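Local coordinates for hypothetical protein (Archaeoglobus fulgidus, PDB 2H6L) that is of unknown function but binds zinc and belongs to the PPC domain family found in plants and prokaryotes, at residues E27-E32 / V115-L120; G77-K82 / P86-H91. All coordinates share one frame; numbering follows the deposited sequence.

Interaction 1: residues E27-E32 / V115-L120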
ATOM      1  N   GLU A  27     -14.195   8.185   8.306  1.00 18.06           N
ATOM      2  CA  GLU A  27     -14.340   8.579   9.701  1.00 21.08           C
ATOM      3  C   GLU A  27     -15.743   8.290  10.224  1.00 21.11           C
ATOM      4  O   GLU A  27     -15.908   7.926  11.384  1.00 22.40           O
ATOM      5  CB  GLU A  27     -13.987  10.063   9.881  1.00 23.92           C
ATOM      6  CG  GLU A  27     -12.580  10.407   9.377  1.00 30.47           C
ATOM      7  CD  GLU A  27     -11.949  11.593  10.089  1.00 34.71           C
ATOM      8  OE1 GLU A  27     -12.669  12.577  10.367  1.00 36.70           O
ATOM      9  OE2 GLU A  27     -10.724  11.546  10.359  1.00 35.81           O
ATOM     10  N   GLU A  28     -16.757   8.439   9.377  1.00 21.43           N
ATOM     11  CA  GLU A  28     -18.118   8.157   9.818  1.00 22.56           C
ATOM     12  C   GLU A  28     -18.247   6.662  10.065  1.00 22.10           C
ATOM     13  O   GLU A  28     -18.860   6.231  11.041  1.00 22.20           O
ATOM     14  CB  GLU A  28     -19.134   8.617   8.769  1.00 25.11           C
ATOM     15  CG  GLU A  28     -19.265  10.134   8.678  1.00 28.00           C
ATOM     16  CD  GLU A  28     -20.147  10.582   7.527  1.00 31.77           C
ATOM     17  OE1 GLU A  28     -21.305  10.121   7.449  1.00 32.88           O
ATOM     18  OE2 GLU A  28     -19.679  11.396   6.702  1.00 34.41           O
ATOM     19  N   PHE A  29     -17.659   5.868   9.178  1.00 21.55           N
ATOM     20  CA  PHE A  29     -17.702   4.424   9.330  1.00 21.42           C
ATOM     21  C   PHE A  29     -17.057   3.999  10.652  1.00 22.06           C
ATOM     22  O   PHE A  29     -17.615   3.192  11.401  1.00 22.71           O
ATOM     23  CB  PHE A  29     -16.957   3.755   8.180  1.00 21.17           C
ATOM     24  CG  PHE A  29     -16.796   2.279   8.358  1.00 20.21           C
ATOM     25  CD1 PHE A  29     -17.896   1.436   8.275  1.00 18.64           C
ATOM     26  CD2 PHE A  29     -15.549   1.732   8.650  1.00 19.79           C
ATOM     27  CE1 PHE A  29     -17.760   0.068   8.484  1.00 21.11           C
ATOM     28  CE2 PHE A  29     -15.400   0.366   8.859  1.00 18.97           C
ATOM     29  CZ  PHE A  29     -16.510  -0.470   8.777  1.00 19.46           C
ATOM     30  N   LEU A  30     -15.876   4.544  10.930  1.00 20.86           N
ATOM     31  CA  LEU A  30     -15.141   4.217  12.148  1.00 20.83           C
ATOM     32  C   LEU A  30     -15.933   4.547  13.408  1.00 20.19           C
ATOM     33  O   LEU A  30     -15.960   3.757  14.355  1.00 17.84           O
ATOM     34  CB  LEU A  30     -13.794   4.959  12.159  1.00 18.78           C
ATOM     35  CG  LEU A  30     -12.903   4.653  10.946  1.00 19.66           C
ATOM     36  CD1 LEU A  30     -11.692   5.584  10.897  1.00 20.16           C
ATOM     37  CD2 LEU A  30     -12.464   3.207  11.028  1.00 16.87           C
ATOM     38  N   GLU A  31     -16.567   5.718  13.425  1.00 22.40           N
ATOM     39  CA  GLU A  31     -17.366   6.145  14.576  1.00 24.83           C
ATOM     40  C   GLU A  31     -18.522   5.173  14.797  1.00 24.54           C
ATOM     41  O   GLU A  31     -18.826   4.788  15.924  1.00 22.84           O
ATOM     42  CB  GLU A  31     -17.925   7.555  14.347  1.00 28.86           C
ATOM     43  CG  GLU A  31     -16.877   8.663  14.254  1.00 35.76           C
ATOM     44  CD  GLU A  31     -16.503   9.247  15.611  1.00 40.84           C
ATOM     45  OE1 GLU A  31     -16.205   8.463  16.539  1.00 43.50           O
ATOM     46  OE2 GLU A  31     -16.500  10.492  15.746  1.00 41.44           O
ATOM     47  N   GLU A  32     -19.159   4.776  13.702  1.00 25.34           N
ATOM     48  CA  GLU A  32     -20.285   3.853  13.757  1.00 25.17           C
ATOM     49  C   GLU A  32     -19.895   2.496  14.318  1.00 22.49           C
ATOM     50  O   GLU A  32     -20.635   1.899  15.105  1.00 22.22           O
ATOM     51  CB  GLU A  32     -20.883   3.687  12.361  1.00 30.31           C
ATOM     52  CG  GLU A  32     -21.884   2.555  12.237  1.00 37.94           C
ATOM     53  CD  GLU A  32     -22.464   2.454  10.845  1.00 41.80           C
ATOM     54  OE1 GLU A  32     -21.676   2.332   9.883  1.00 44.38           O
ATOM     55  OE2 GLU A  32     -23.709   2.497  10.715  1.00 44.53           O
ATOM     56  N   VAL A 115     -12.433   0.821  -0.185  1.00 16.99           N
ATOM     57  CA  VAL A 115     -11.529   0.908   0.946  1.00 17.83           C
ATOM     58  C   VAL A 115     -11.423  -0.389   1.727  1.00 17.36           C
ATOM     59  O   VAL A 115     -12.417  -1.084   1.932  1.00 19.33           O
ATOM     60  CB  VAL A 115     -12.002   2.017   1.932  1.00 16.83           C
ATOM     61  CG1 VAL A 115     -10.947   2.262   3.000  1.00 17.15           C
ATOM     62  CG2 VAL A 115     -12.314   3.294   1.170  1.00 18.77           C
ATOM     63  N   PHE A 116     -10.210  -0.718   2.153  1.00 15.73           N
ATOM     64  CA  PHE A 116     -10.012  -1.908   2.961  1.00 16.59           C
ATOM     65  C   PHE A 116      -9.684  -1.391   4.345  1.00 16.23           C
ATOM     66  O   PHE A 116      -8.747  -0.615   4.516  1.00 15.17           O
ATOM     67  CB  PHE A 116      -8.841  -2.757   2.459  1.00 16.72           C
ATOM     68  CG  PHE A 116      -8.503  -3.911   3.369  1.00 19.16           C
ATOM     69  CD1 PHE A 116      -9.488  -4.813   3.766  1.00 20.23           C
ATOM     70  CD2 PHE A 116      -7.205  -4.091   3.840  1.00 20.21           C
ATOM     71  CE1 PHE A 116      -9.193  -5.871   4.623  1.00 21.59           C
ATOM     72  CE2 PHE A 116      -6.899  -5.144   4.694  1.00 21.69           C
ATOM     73  CZ  PHE A 116      -7.894  -6.039   5.086  1.00 20.28           C
ATOM     74  N   VAL A 117     -10.472  -1.795   5.327  1.00 16.50           N
ATOM     75  CA  VAL A 117     -10.229  -1.362   6.695  1.00 18.60           C
ATOM     76  C   VAL A 117      -9.903  -2.572   7.552  1.00 18.09           C
ATOM     77  O   VAL A 117     -10.678  -3.524   7.613  1.00 20.10           O
ATOM     78  CB  VAL A 117     -11.453  -0.645   7.278  1.00 17.87           C
ATOM     79  CG1 VAL A 117     -11.185  -0.253   8.723  1.00 19.38           C
ATOM     80  CG2 VAL A 117     -11.779   0.579   6.439  1.00 17.32           C
ATOM     81  N   LEU A 118      -8.746  -2.534   8.202  1.00 19.27           N
ATOM     82  CA  LEU A 118      -8.319  -3.630   9.065  1.00 18.49           C
ATOM     83  C   LEU A 118      -8.272  -3.110  10.491  1.00 19.60           C
ATOM     84  O   LEU A 118      -7.275  -2.512  10.911  1.00 18.35           O
ATOM     85  CB  LEU A 118      -6.930  -4.128   8.647  1.00 19.18           C
ATOM     86  CG  LEU A 118      -6.374  -5.361   9.363  1.00 18.66           C
ATOM     87  CD1 LEU A 118      -7.183  -6.594   8.987  1.00 19.98           C
ATOM     88  CD2 LEU A 118      -4.928  -5.563   8.968  1.00 22.29           C
ATOM     89  N   PRO A 119      -9.365  -3.302  11.251  1.00 20.70           N
ATOM     90  CA  PRO A 119      -9.391  -2.827  12.637  1.00 20.79           C
ATOM     91  C   PRO A 119      -8.336  -3.539  13.481  1.00 21.52           C
ATOM     92  O   PRO A 119      -8.037  -4.716  13.264  1.00 19.39           O
ATOM     93  CB  PRO A 119     -10.820  -3.138  13.085  1.00 20.72           C
ATOM     94  CG  PRO A 119     -11.187  -4.333  12.248  1.00 21.36           C
ATOM     95  CD  PRO A 119     -10.635  -3.962  10.896  1.00 18.60           C
ATOM     96  N   LEU A 120      -7.764  -2.808  14.431  1.00 19.42           N
ATOM     97  CA  LEU A 120      -6.745  -3.360  15.307  1.00 19.56           C
ATOM     98  C   LEU A 120      -7.262  -3.289  16.735  1.00 19.81           C
ATOM     99  O   LEU A 120      -7.530  -2.201  17.262  1.00 18.82           O
ATOM    100  CB  LEU A 120      -5.444  -2.564  15.153  1.00 18.83           C
ATOM    101  CG  LEU A 120      -4.847  -2.638  13.743  1.00 18.25           C
ATOM    102  CD1 LEU A 120      -3.768  -1.579  13.561  1.00 19.86           C
ATOM    103  CD2 LEU A 120      -4.289  -4.026  13.512  1.00 16.69           C
TER
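Phe-29 and Leu-30, neighbours on one turn of a helix, both reach across to the same methyl of Val-117 on the strand that the helix covers. The contact is a compact example of a helix laid on a sheet through a few apolar side chains. Val-117 points toward the helix, and its CG1 is the shared target. It lies at the edge of the Phe-29 ring, near the ring plane, where CE2 of Phe-29 comes within 4.3 Å of CG1 of Val-117. With CG of Phe-29 anti to the backbone N (chi1 172°), the ring is carried out from the helix to present that edge. Leu-30 starts out less directly, but with CG beside the backbone N (chi1 -58°) and the chain extended beyond it, its end comes nearer, and CD2 of Leu-30 meets CG1 of Val-117, again at 4.3 Å. These are loose van der Waals distances, and the two segments bury just 89 Å² between them; even the nearest backbone pair, CA of Leu-30 and CA of Pro-119, stands 9.1 Å apart. Side chains therefore do all the joining. Elsewhere round the helix the surface is open to solvent: Glu-28, Glu-31 and Glu-32 are exposed, and Glu-31 has a long, weak ion pair with Lys-85. Helix 22-33 thus lies over the sheet, where strand 113-119 runs between strands 10-15 and 38-43. Phe-12 of strand 10-15 meets the Phe-29 ring edge-to-face, Ile-35 and Pro-86 pack on Leu-30, and Val-3 of the second subunit packs on Phe-29.

Interaction 2: residues G77-K82 / P86-H91. With ZN (zinc ion), chain D.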
ATOM      1  N   GLY A  77      -2.797   4.298   5.044  1.00 18.82           N
ATOM      2  CA  GLY A  77      -2.775   5.057   6.275  1.00 19.63           C
ATOM      3  C   GLY A  77      -3.221   4.279   7.484  1.00 19.40           C
ATOM      4  O   GLY A  77      -3.330   3.055   7.452  1.00 18.89           O
ATOM      5  N   ASN A  78      -3.494   5.003   8.561  1.00 17.97           N
ATOM      6  CA  ASN A  78      -3.910   4.368   9.789  1.00 16.76           C
ATOM      7  C   ASN A  78      -4.943   5.192  10.545  1.00 14.92           C
ATOM      8  O   ASN A  78      -5.171   6.370  10.255  1.00 14.45           O
ATOM      9  CB  ASN A  78      -2.686   4.146  10.676  1.00 17.05           C
ATOM     10  CG  ASN A  78      -1.966   5.435  10.989  1.00 19.34           C
ATOM     11  OD1 ASN A  78      -2.529   6.335  11.620  1.00 21.06           O
ATOM     12  ND2 ASN A  78      -0.718   5.542  10.543  1.00 17.13           N
ATOM     13  N   VAL A  79      -5.561   4.540  11.520  1.00 15.05           N
ATOM     14  CA  VAL A  79      -6.561   5.159  12.377  1.00 17.01           C
ATOM     15  C   VAL A  79      -6.011   5.131  13.791  1.00 18.30           C
ATOM     16  O   VAL A  79      -5.411   4.140  14.212  1.00 18.95           O
ATOM     17  CB  VAL A  79      -7.882   4.369  12.376  1.00 16.88           C
ATOM     18  CG1 VAL A  79      -8.828   4.950  13.415  1.00 18.25           C
ATOM     19  CG2 VAL A  79      -8.507   4.396  10.993  1.00 13.23           C
ATOM     20  N   SER A  80      -6.207   6.225  14.516  1.00 20.43           N
ATOM     21  CA  SER A  80      -5.752   6.325  15.895  1.00 23.24           C
ATOM     22  C   SER A  80      -6.623   7.357  16.598  1.00 25.05           C
ATOM     23  O   SER A  80      -7.542   7.907  15.987  1.00 24.52           O
ATOM     24  CB  SER A  80      -4.272   6.721  15.952  1.00 20.85           C
ATOM     25  OG  SER A  80      -3.995   7.810  15.097  1.00 24.16           O
HETATM   26  N   MSE A  81      -6.347   7.615  17.872  1.00 27.46           N
HETATM   27  CA  MSE A  81      -7.145   8.571  18.628  1.00 29.65           C
HETATM   28  C   MSE A  81      -6.545   9.965  18.739  1.00 30.43           C
HETATM   29  O   MSE A  81      -5.398  10.136  19.146  1.00 27.89           O
HETATM   30  CB  MSE A  81      -7.432   8.026  20.032  1.00 33.33           C
HETATM   31  CG  MSE A  81      -8.386   6.833  20.062  1.00 40.01           C
HETATM   32 SE   MSE A  81     -10.223   7.268  19.552  1.00 51.23          SE
HETATM   33  CE  MSE A  81     -10.865   7.836  21.289  1.00 44.62           C
ATOM     34  N   LYS A  82      -7.345  10.955  18.359  1.00 31.90           N
ATOM     35  CA  LYS A  82      -6.962  12.360  18.431  1.00 35.47           C
ATOM     36  C   LYS A  82      -8.208  13.116  18.888  1.00 36.98           C
ATOM     37  O   LYS A  82      -9.279  12.987  18.288  1.00 35.82           O
ATOM     38  CB  LYS A  82      -6.508  12.879  17.064  1.00 34.94           C
ATOM     39  CG  LYS A  82      -6.032  14.329  17.092  1.00 38.45           C
ATOM     40  CD  LYS A  82      -5.479  14.785  15.743  1.00 40.83           C
ATOM     41  CE  LYS A  82      -4.977  16.227  15.798  1.00 41.45           C
ATOM     42  NZ  LYS A  82      -4.443  16.696  14.487  1.00 40.86           N
ATOM     43  N   PRO A  86     -11.837   8.685  16.672  1.00 31.87           N
ATOM     44  CA  PRO A  86     -11.023   8.098  15.603  1.00 30.24           C
ATOM     45  C   PRO A  86     -10.537   9.137  14.590  1.00 28.68           C
ATOM     46  O   PRO A  86     -11.328   9.880  14.005  1.00 27.81           O
ATOM     47  CB  PRO A  86     -11.953   7.044  14.997  1.00 29.99           C
ATOM     48  CG  PRO A  86     -13.333   7.535  15.358  1.00 31.65           C
ATOM     49  CD  PRO A  86     -13.156   8.041  16.754  1.00 30.90           C
ATOM     50  N   PHE A  87      -9.224   9.182  14.398  1.00 25.68           N
ATOM     51  CA  PHE A  87      -8.613  10.134  13.482  1.00 23.99           C
ATOM     52  C   PHE A  87      -7.805   9.431  12.387  1.00 22.71           C
ATOM     53  O   PHE A  87      -6.967   8.578  12.677  1.00 20.28           O
ATOM     54  CB  PHE A  87      -7.706  11.075  14.265  1.00 23.39           C
ATOM     55  CG  PHE A  87      -6.965  12.049  13.406  1.00 25.57           C
ATOM     56  CD1 PHE A  87      -7.620  13.139  12.847  1.00 25.42           C
ATOM     57  CD2 PHE A  87      -5.611  11.871  13.144  1.00 23.50           C
ATOM     58  CE1 PHE A  87      -6.939  14.042  12.040  1.00 25.83           C
ATOM     59  CE2 PHE A  87      -4.919  12.765  12.338  1.00 25.13           C
ATOM     60  CZ  PHE A  87      -5.583  13.856  11.784  1.00 25.30           C
ATOM     61  N   CYS A  88      -8.060   9.795  11.132  1.00 23.00           N
ATOM     62  CA  CYS A  88      -7.362   9.192   9.999  1.00 20.77           C
ATOM     63  C   CYS A  88      -6.130   9.980   9.561  1.00 19.71           C
ATOM     64  O   CYS A  88      -6.171  11.201   9.450  1.00 19.29           O
ATOM     65  CB  CYS A  88      -8.298   9.061   8.786  1.00 20.48           C
ATOM     66  SG  CYS A  88      -9.696   7.925   8.963  1.00 25.69           S
ATOM     67  N   HIS A  89      -5.035   9.260   9.323  1.00 17.97           N
ATOM     68  CA  HIS A  89      -3.796   9.844   8.831  1.00 15.17           C
ATOM     69  C   HIS A  89      -3.561   9.091   7.532  1.00 14.66           C
ATOM     70  O   HIS A  89      -3.196   7.919   7.548  1.00 16.15           O
ATOM     71  CB  HIS A  89      -2.626   9.576   9.771  1.00 15.24           C
ATOM     72  CG  HIS A  89      -1.344  10.195   9.309  1.00 17.90           C
ATOM     73  ND1 HIS A  89      -0.139   9.983   9.944  1.00 17.91           N
ATOM     74  CD2 HIS A  89      -1.084  11.031   8.276  1.00 16.76           C
ATOM     75  CE1 HIS A  89       0.807  10.660   9.320  1.00 17.48           C
ATOM     76  NE2 HIS A  89       0.262  11.305   8.304  1.00 18.22           N
ATOM     77  N   ILE A  90      -3.760   9.764   6.408  1.00 16.00           N
ATOM     78  CA  ILE A  90      -3.620   9.107   5.117  1.00 16.99           C
ATOM     79  C   ILE A  90      -2.706   9.804   4.130  1.00 16.25           C
ATOM     80  O   ILE A  90      -2.726  11.025   4.000  1.00 17.30           O
ATOM     81  CB  ILE A  90      -5.001   8.969   4.436  1.00 16.58           C
ATOM     82  CG1 ILE A  90      -5.972   8.261   5.375  1.00 16.09           C
ATOM     83  CG2 ILE A  90      -4.861   8.220   3.106  1.00 16.28           C
ATOM     84  CD1 ILE A  90      -7.424   8.398   4.963  1.00 17.37           C
ATOM     85  N   HIS A  91      -1.909   9.012   3.421  1.00 15.29           N
ATOM     86  CA  HIS A  91      -1.026   9.543   2.400  1.00 16.10           C
ATOM     87  C   HIS A  91      -1.488   8.944   1.081  1.00 16.91           C
ATOM     88  O   HIS A  91      -1.934   7.796   1.038  1.00 17.88           O
ATOM     89  CB  HIS A  91       0.433   9.176   2.688  1.00 17.29           C
ATOM     90  CG  HIS A  91       1.096  10.083   3.680  1.00 19.09           C
ATOM     91  ND1 HIS A  91       2.463  10.245   3.748  1.00 22.16           N
ATOM     92  CD2 HIS A  91       0.574  10.897   4.629  1.00 16.96           C
ATOM     93  CE1 HIS A  91       2.756  11.121   4.693  1.00 18.94           C
ATOM     94  NE2 HIS A  91       1.627  11.531   5.242  1.00 17.56           N
TER
HETATM   95 ZN    ZN D 401       1.044  12.829   6.920  1.00 26.53          ZN
HETATM   96  O   HOH W   1      -4.429   8.138  12.571  1.00 14.10           O
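A beta hairpin, strands 70-82 and 85-96, forms this contact and carries two of the zinc-binding histidines on one of its faces. The pairing is antiparallel and twisted, the strand directions 137° apart. Asn-78 with His-89 and Ser-80 with Phe-87 are the hydrogen-bonded pairs, two bonds each, the shortest being Phe-87 N to Ser-80 O at 2.6 Å and nearly straight (162°). At the turn end, the extended chain of Lys-82 lies alongside Phe-87, pointing the same way. Its CD sits over the middle of one ring face, 3.7 Å from the centroid of the Phe-87 ring, a CH-pi contact; NZ of Lys-82 reaches on to an off-centre cation-pi position, 4.6 Å from the same centroid. Replacing Phe-87 by an alanine would probably strip Lys-82 of this ring face, leaving its chain less fixed and Phe-136 as a cation-pi partner. Further along this face, a water meets Asn-78 OD1, Ser-80 OG and Phe-87 O, with too few protons for every acceptor in reach; Trp-138 also hydrogen-bonds OG. NE2 of His-89 and NE2 of His-91 each bind the zinc ion at 2.2 Å, and His-104 is another ligand. Glu-114 of the third subunit accepts hydrogen bonds from ND1 of His-89 and ND2 of Asn-78, a second-shell anchor for the first-shell ring. The other face is apolar: CG1 of Val-79 meets CB of Pro-86 at 4.1 Å, and selenomethionine Met-81 leans on the same proline. Strand 38-43 flanks 70-82, strand 99-110 flanks 85-96, and Ile-26 of helix 22-33 packs on Cys-88.

How the interactions relate
Both contacts are buried and involve the same curled antiparallel sheet, their centres about 10 Å apart, yet they join its parts differently. Interaction 1 rests a helix on one strand through a small apolar patch; interaction 2 pairs two adjacent strands by backbone bonds, burying 512 Å² in all, and adds water, cation-pi and metal chemistry. The helix links them: CD1 of Leu-30 packs 3.4 Å from CG2 of Val-79 and 3.6 Å from SG of Cys-88, while OE2 of Glu-27 makes a probable hydrogen bond to N of Cys-88. The hairpin's apolar face thus shares the helix-covered core, and its other face holds the zinc site, where the third subunit joins in.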